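Local coordinates for putative uncharacterized protein (Staphylococcus aureus subsp. aureus Mu50, PDB 3FYM) that is of unknown function but probably binds DNA through the helix-turn-helix fold of its soluble N-terminal domain, ahead of a membrane segment, at residues E21-Q24 / K29-M32; E23-I28 / A58-I63. One frame throughout, in Å; residues are numbered along the deposited sequence. Where two conformers were deposited one is given.

How the contacts relate
Both contacts start from helix 19-26, and their centres lie 9 Å apart. Contact 1 joins this helix to the start of helix 30-37, the next helix of the helix-turn-helix. Contact 2 sets the end of the same helix against the end of helix 50-60. Glu23 and Gln24 belong to both, but the Glu23 side chain makes its cross-segment bond in contact 1. The two also touch directly, with Leu22 CD1 3.8 Å from Val60 CG1. Contact 1 lies at the surface, and its Glu31 binds a zinc ion together with His35. Contact 2 is partly buried and holds no metal ligand.

Contact 1 (E21-Q24 / K29-M32); sequences ELEQ and KREM. With ZN (zinc ion), chain B.
Glu23 sends CG anti to its backbone N (chi1 174°), and its chain runs on extended to the first turn of helix 30-37. There OE1 accepts a hydrogen bond from Arg30 N at 2.8 Å. The N-H comes to the anti side of the oxygen, 22° out of the carboxylate plane, and the bond is bent to 148°. The same oxygen lies 3.5 Å from Lys29 CA and 3.6 Å from Arg30 CB, so the backbone of the N-cap residue and the root of the arginine lie against it. The other oxygen, OE2, accepts a bond from a water at 2.8 Å. That water in turn accepts from Arg30 NH1, which also bonds to Thr20 OG1. Arg30 thus meets the carboxylate through its amide and, by way of water, through its guanidinium, without a direct salt bridge. Glu31 leaves the backbone away from 21-24, and its OE2 binds the zinc ion at 1.9 Å, with His35 and a water as further ligands. The carboxylate of Glu23 ties the two helices of the helix-turn-helix at their turn. Its negative charge next to the amide end of helix 30-37 is probably favoured by the helix dipole and by the nearby Arg30.

Contact 2 (E23-I28 / A58-I63); sequences EQRTGI and ASVVNI
Arg25 is the first residue of 23-28 to meet 58-63, and it does so with CB and, after a bend, with its guanidinium. CB comes within 3.6 Å of Val60 CG1, the methyl anti to the valine's backbone N (chi1 166°). The arginine chain then bends at chi2 (-99°) and chi3 (-3°). This folds the guanidinium back over the same valine. Val60 CG1 lies 3.8 Å above one face of that group, offset toward its rim. A water donates to Val60 O at 2.9 Å. It also lies unusually close to Arg25 NH2, at 2.5 Å, so a water bridge from the arginine to this carbonyl is doubtful in its details.

Thr26 follows and turns its methyl to the other branch of Val60. Thr26 CG2 lies 3.8 Å from Val60 CG2, and the two side chains cross at about a right angle. Its hydroxyl bonds to Leu22 O within its own helix, and OG1 also takes a weak bond from Ile28 N. Gly27 leaves the helix with positive phi, and its N still bonds to Glu23 O. Val60, a buried residue, is met by Arg25 mainly at CG1 and by Thr26 at CG2; Leu22 also touches it.

Past Val60, helix 50-60 closes with a Schellman motif. Asn62 is its C-prime residue, with Ile63 N bonded to Ala58 O at 2.9 Å and Asn62 N bonded to Ser59 O at 3.3 Å. The contact thus packs the C-terminal ends of helices 19-26 and 50-60 together. Leu33 of helix 30-37 touches Thr26 and Ile28, while Phe53 and Lys56 of helix 50-60 extend the packing against Ile28. Helix 4-14 meets the end of helix 50-60 through Leu8 and Arg11.

Contact 1 (E21-Q24 / K29-M32)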
ATOM      1  N   GLU A  21      -6.749   2.257  12.833  1.00 17.63           N
ATOM      2  CA  GLU A  21      -7.947   2.061  12.095  1.00 17.76           C
ATOM      3  C   GLU A  21      -7.623   1.331  10.778  1.00 15.96           C
ATOM      4  O   GLU A  21      -8.282   0.361  10.455  1.00 17.99           O
ATOM      5  CB  GLU A  21      -8.714   3.371  11.822  1.00 19.12           C
ATOM      6  N   LEU A  22      -6.604   1.803  10.058  1.00 14.29           N
ATOM      7  CA  LEU A  22      -6.288   1.134   8.797  1.00 14.20           C
ATOM      8  C   LEU A  22      -5.793  -0.274   9.015  1.00 13.86           C
ATOM      9  O   LEU A  22      -6.122  -1.167   8.229  1.00 14.45           O
ATOM     10  CB  LEU A  22      -5.277   2.018   8.029  1.00 13.14           C
ATOM     11  CG  LEU A  22      -4.961   1.497   6.613  1.00 12.80           C
ATOM     12  CD1 LEU A  22      -6.204   1.488   5.708  1.00 13.82           C
ATOM     13  CD2 LEU A  22      -3.898   2.368   5.995  1.00 12.99           C
ATOM     14  N   GLU A  23      -5.032  -0.499  10.078  1.00 13.27           N
ATOM     15  CA  GLU A  23      -4.630  -1.889  10.393  1.00 13.58           C
ATOM     16  C   GLU A  23      -5.835  -2.748  10.684  1.00 15.92           C
ATOM     17  O   GLU A  23      -5.912  -3.902  10.222  1.00 17.46           O
ATOM     18  CB  GLU A  23      -3.690  -1.863  11.605  1.00 13.69           C
ATOM     19  CG  GLU A  23      -3.268  -3.204  12.200  1.00 17.32           C
ATOM     20  CD  GLU A  23      -2.320  -2.953  13.351  1.00 20.03           C
ATOM     21  OE1 GLU A  23      -1.156  -2.914  13.282  1.00 22.91           O
ATOM     22  OE2 GLU A  23      -2.735  -2.636  14.537  1.00 23.02           O
ATOM     23  N   GLN A  24      -6.790  -2.220  11.420  1.00 16.88           N
ATOM     24  CA  GLN A  24      -8.015  -2.932  11.682  1.00 18.58           C
ATOM     25  C   GLN A  24      -8.743  -3.275  10.401  1.00 19.78           C
ATOM     26  O   GLN A  24      -9.276  -4.400  10.314  1.00 21.05           O
ATOM     27  CB  GLN A  24      -8.943  -2.091  12.567  1.00 21.21           C
ATOM     28  CG  GLN A  24      -8.454  -2.083  14.029  1.00 23.11           C
ATOM     29  CD  GLN A  24      -9.277  -1.066  14.827  1.00 25.98           C
ATOM     30  OE1 GLN A  24     -10.095  -0.334  14.306  1.00 31.29           O
ATOM     31  NE2 GLN A  24      -8.978  -1.015  16.111  1.00 31.05           N
ATOM     32  N   LYS A  29      -0.332  -5.183   9.350  1.00 14.40           N
ATOM     33  CA  LYS A  29       0.241  -4.581  10.547  0.50 13.89           C
ATOM     34  C   LYS A  29       0.730  -3.180  10.247  1.00 11.73           C
ATOM     35  O   LYS A  29       1.258  -2.875   9.166  1.00 10.39           O
ATOM     36  CB  LYS A  29       1.408  -5.402  11.089  0.50 17.29           C
ATOM     37  CG  LYS A  29       0.976  -6.629  11.891  0.50 19.56           C
ATOM     38  CD  LYS A  29       2.192  -7.335  12.463  0.50 21.45           C
ATOM     39  CE  LYS A  29       1.846  -8.635  13.200  0.50 24.51           C
ATOM     40  NZ  LYS A  29       2.171  -8.452  14.648  0.50 29.83           N
ATOM     41  N   ARG A  30       0.620  -2.302  11.249  1.00 12.34           N
ATOM     42  CA  ARG A  30       0.971  -0.886  11.094  1.00 12.04           C
ATOM     43  C   ARG A  30       2.385  -0.722  10.587  1.00  9.71           C
ATOM     44  O   ARG A  30       2.617   0.179   9.802  1.00 10.93           O
ATOM     45  CB  ARG A  30       0.717   0.023  12.329  1.00 14.08           C
ATOM     46  CG  ARG A  30       1.615  -0.224  13.440  1.00 12.87           C
ATOM     47  CD  ARG A  30       1.266   0.603  14.619  1.00 11.61           C
ATOM     48  NE  ARG A  30       1.175   2.064  14.553  1.00 10.80           N
ATOM     49  CZ  ARG A  30       0.091   2.814  14.672  1.00 10.08           C
ATOM     50  NH1 ARG A  30      -1.095   2.278  14.766  1.00 10.94           N
ATOM     51  NH2 ARG A  30       0.220   4.158  14.643  1.00 11.11           N
ATOM     52  N   GLU A  31       3.331  -1.536  11.051  1.00  9.55           N
ATOM     53  CA  GLU A  31       4.704  -1.412  10.554  1.00  8.78           C
ATOM     54  C   GLU A  31       4.733  -1.473   9.051  1.00  8.20           C
ATOM     55  O   GLU A  31       5.463  -0.730   8.384  1.00  8.58           O
ATOM     56  CB  GLU A  31       5.567  -2.525  11.148  1.00  9.01           C
ATOM     57  CG  GLU A  31       6.961  -2.605  10.589  1.00  9.41           C
ATOM     58  CD  GLU A  31       7.778  -3.800  10.988  1.00  9.31           C
ATOM     59  OE1 GLU A  31       7.309  -4.597  11.818  1.00 11.32           O
ATOM     60  OE2 GLU A  31       8.900  -3.996  10.463  1.00 11.10           O
ATOM     61  N   MET A  32       4.003  -2.427   8.489  1.00  8.48           N
ATOM     62  CA  MET A  32       4.004  -2.645   7.064  1.00  8.37           C
ATOM     63  C   MET A  32       3.242  -1.558   6.329  1.00  8.56           C
ATOM     64  O   MET A  32       3.647  -1.141   5.251  1.00  8.90           O
ATOM     65  CB  MET A  32       3.471  -4.042   6.725  1.00  9.74           C
ATOM     66  CG  MET A  32       4.176  -5.148   7.467  1.00 10.15           C
ATOM     67  SD  MET A  32       5.970  -5.078   7.259  1.00 10.95           S
ATOM     68  CE  MET A  32       6.473  -6.186   8.603  1.00 11.63           C
TER
HETATM   69 ZN    ZN B2001       9.962  -3.049   9.180  1.00  8.45          ZN
HETATM   70  O   HOH W   1      -1.983  -0.297  15.913  1.00 20.43           O
HETATM   71  O   HOH W   2      10.753  -4.626   8.253  1.00  8.60           O

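Contact 2 (E23-I28 / A58-I63)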
ATOM      1  N   GLU A  23      -5.032  -0.499  10.078  1.00 13.27           N
ATOM      2  CA  GLU A  23      -4.630  -1.889  10.393  1.00 13.58           C
ATOM      3  C   GLU A  23      -5.835  -2.748  10.684  1.00 15.92           C
ATOM      4  O   GLU A  23      -5.912  -3.902  10.222  1.00 17.46           O
ATOM      5  CB  GLU A  23      -3.690  -1.863  11.605  1.00 13.69           C
ATOM      6  CG  GLU A  23      -3.268  -3.204  12.200  1.00 17.32           C
ATOM      7  CD  GLU A  23      -2.320  -2.953  13.351  1.00 20.03           C
ATOM      8  OE1 GLU A  23      -1.156  -2.914  13.282  1.00 22.91           O
ATOM      9  OE2 GLU A  23      -2.735  -2.636  14.537  1.00 23.02           O
ATOM     10  N   GLN A  24      -6.790  -2.220  11.420  1.00 16.88           N
ATOM     11  CA  GLN A  24      -8.015  -2.932  11.682  1.00 18.58           C
ATOM     12  C   GLN A  24      -8.743  -3.275  10.401  1.00 19.78           C
ATOM     13  O   GLN A  24      -9.276  -4.400  10.314  1.00 21.05           O
ATOM     14  CB  GLN A  24      -8.943  -2.091  12.567  1.00 21.21           C
ATOM     15  CG  GLN A  24      -8.454  -2.083  14.029  1.00 23.11           C
ATOM     16  CD  GLN A  24      -9.277  -1.066  14.827  1.00 25.98           C
ATOM     17  OE1 GLN A  24     -10.095  -0.334  14.306  1.00 31.29           O
ATOM     18  NE2 GLN A  24      -8.978  -1.015  16.111  1.00 31.05           N
ATOM     19  N   ARG A  25      -8.877  -2.344   9.492  1.00 18.36           N
ATOM     20  CA  ARG A  25      -9.680  -2.522   8.265  1.00 20.80           C
ATOM     21  C   ARG A  25      -8.965  -3.401   7.244  1.00 19.10           C
ATOM     22  O   ARG A  25      -9.651  -4.068   6.451  1.00 22.93           O
ATOM     23  CB  ARG A  25     -10.031  -1.178   7.642  1.00 22.24           C
ATOM     24  CG  ARG A  25     -11.069  -0.343   8.351  1.00 28.76           C
ATOM     25  CD  ARG A  25     -12.457  -0.433   7.771  1.00 37.73           C
ATOM     26  NE  ARG A  25     -12.825  -1.183   6.605  1.00 42.59           N
ATOM     27  CZ  ARG A  25     -13.323  -0.856   5.420  1.00 45.65           C
ATOM     28  NH1 ARG A  25     -13.613  -1.742   4.442  1.00 53.75           N
ATOM     29  NH2 ARG A  25     -13.570   0.433   5.126  1.00 55.31           N
ATOM     30  N   THR A  26      -7.651  -3.373   7.203  1.00 18.81           N
ATOM     31  CA  THR A  26      -6.912  -4.079   6.154  1.00 16.97           C
ATOM     32  C   THR A  26      -6.405  -5.413   6.623  1.00 17.43           C
ATOM     33  O   THR A  26      -6.079  -6.298   5.827  1.00 20.77           O
ATOM     34  CB  THR A  26      -5.687  -3.308   5.649  1.00 15.11           C
ATOM     35  OG1 THR A  26      -4.862  -2.921   6.771  1.00 15.37           O
ATOM     36  CG2 THR A  26      -6.078  -1.982   5.040  1.00 15.99           C
ATOM     37  N   GLY A  27      -6.202  -5.561   7.940  1.00 17.88           N
ATOM     38  CA  GLY A  27      -5.489  -6.692   8.473  1.00 19.78           C
ATOM     39  C   GLY A  27      -4.007  -6.735   8.294  1.00 18.29           C
ATOM     40  O   GLY A  27      -3.298  -7.703   8.593  1.00 23.48           O
ATOM     41  N   ILE A  28      -3.301  -5.801   7.814  1.00 16.90           N
ATOM     42  CA  ILE A  28      -1.946  -5.449   7.573  1.00 14.93           C
ATOM     43  C   ILE A  28      -1.445  -4.687   8.817  1.00 13.76           C
ATOM     44  O   ILE A  28      -1.934  -3.662   9.238  1.00 16.02           O
ATOM     45  CB  ILE A  28      -1.721  -4.622   6.306  1.00 13.65           C
ATOM     46  CG1 ILE A  28      -2.335  -5.304   5.070  1.00 14.49           C
ATOM     47  CG2 ILE A  28      -0.235  -4.380   6.098  1.00 13.64           C
ATOM     48  CD1 ILE A  28      -2.415  -4.390   3.855  1.00 14.86           C
ATOM     49  N   ALA A  58      -5.696   0.469  -0.745  1.00  9.43           N
ATOM     50  CA  ALA A  58      -6.475   1.267  -1.698  1.00  9.74           C
ATOM     51  C   ALA A  58      -7.951   0.977  -1.565  1.00  9.98           C
ATOM     52  O   ALA A  58      -8.801   1.862  -1.543  1.00 10.73           O
ATOM     53  CB  ALA A  58      -5.973   1.035  -3.111  1.00  9.99           C
ATOM     54  N   SER A  59      -8.312  -0.310  -1.517  1.00 11.17           N
ATOM     55  CA  SER A  59      -9.734  -0.649  -1.473  0.50 12.85           C
ATOM     56  C   SER A  59     -10.376  -0.111  -0.220  1.00 12.67           C
ATOM     57  O   SER A  59     -11.491   0.437  -0.268  1.00 14.84           O
ATOM     58  CB  SER A  59      -9.894  -2.169  -1.621  0.50 15.02           C
ATOM     59  OG  SER A  59      -9.545  -2.830  -0.430  0.50 22.20           O
ATOM     60  N   VAL A  60      -9.718  -0.174   0.953  1.00 11.79           N
ATOM     61  CA  VAL A  60     -10.287   0.360   2.170  1.00 12.51           C
ATOM     62  C   VAL A  60     -10.517   1.863   2.105  1.00 11.77           C
ATOM     63  O   VAL A  60     -11.505   2.370   2.684  1.00 14.83           O
ATOM     64  CB  VAL A  60      -9.381  -0.014   3.386  1.00 13.90           C
ATOM     65  CG1 VAL A  60      -9.741   0.806   4.611  1.00 15.28           C
ATOM     66  CG2 VAL A  60      -9.535  -1.497   3.646  1.00 14.89           C
ATOM     67  N   VAL A  61      -9.660   2.592   1.433  1.00 11.18           N
ATOM     68  CA  VAL A  61      -9.743   4.017   1.359  1.00 11.28           C
ATOM     69  C   VAL A  61     -10.392   4.516   0.048  1.00 11.30           C
ATOM     70  O   VAL A  61     -10.329   5.695  -0.290  1.00 12.68           O
ATOM     71  CB  VAL A  61      -8.409   4.728   1.615  1.00 11.07           C
ATOM     72  CG1 VAL A  61      -7.919   4.366   3.009  1.00 12.32           C
ATOM     73  CG2 VAL A  61      -7.355   4.430   0.566  1.00 11.58           C
ATOM     74  N   ASN A  62     -11.029   3.635  -0.717  0.50 11.31           N
ATOM     75  CA  ASN A  62     -11.778   3.939  -1.948  0.50 12.29           C
ATOM     76  C   ASN A  62     -10.926   4.722  -2.955  0.50 10.71           C
ATOM     77  O   ASN A  62     -11.226   5.742  -3.599  0.50  9.87           O
ATOM     78  CB  ASN A  62     -13.155   4.573  -1.645  0.50 14.48           C
ATOM     79  CG  ASN A  62     -14.163   3.606  -1.028  0.50 15.89           C
ATOM     80  OD1 ASN A  62     -14.831   2.761  -1.717  0.50 16.66           O
ATOM     81  ND2 ASN A  62     -14.330   3.765   0.275  0.50 16.03           N
ATOM     82  N   ILE A  63      -9.779   4.055  -3.163  1.00 10.61           N
ATOM     83  CA  ILE A  63      -8.985   4.304  -4.327  1.00  9.88           C
ATOM     84  C   ILE A  63      -9.044   3.063  -5.213  1.00  9.56           C
ATOM     85  O   ILE A  63      -8.748   1.965  -4.744  1.00 10.46           O
ATOM     86  CB  ILE A  63      -7.525   4.661  -3.975  1.00 10.40           C
ATOM     87  CG1 ILE A  63      -7.440   6.001  -3.231  1.00 12.25           C
ATOM     88  CG2 ILE A  63      -6.646   4.699  -5.218  1.00 11.36           C
ATOM     89  CD1 ILE A  63      -6.053   6.296  -2.692  1.00 14.19           C
TER
HETATM   90  O   HOH W   3     -13.969   0.902   2.706  1.00 47.68           O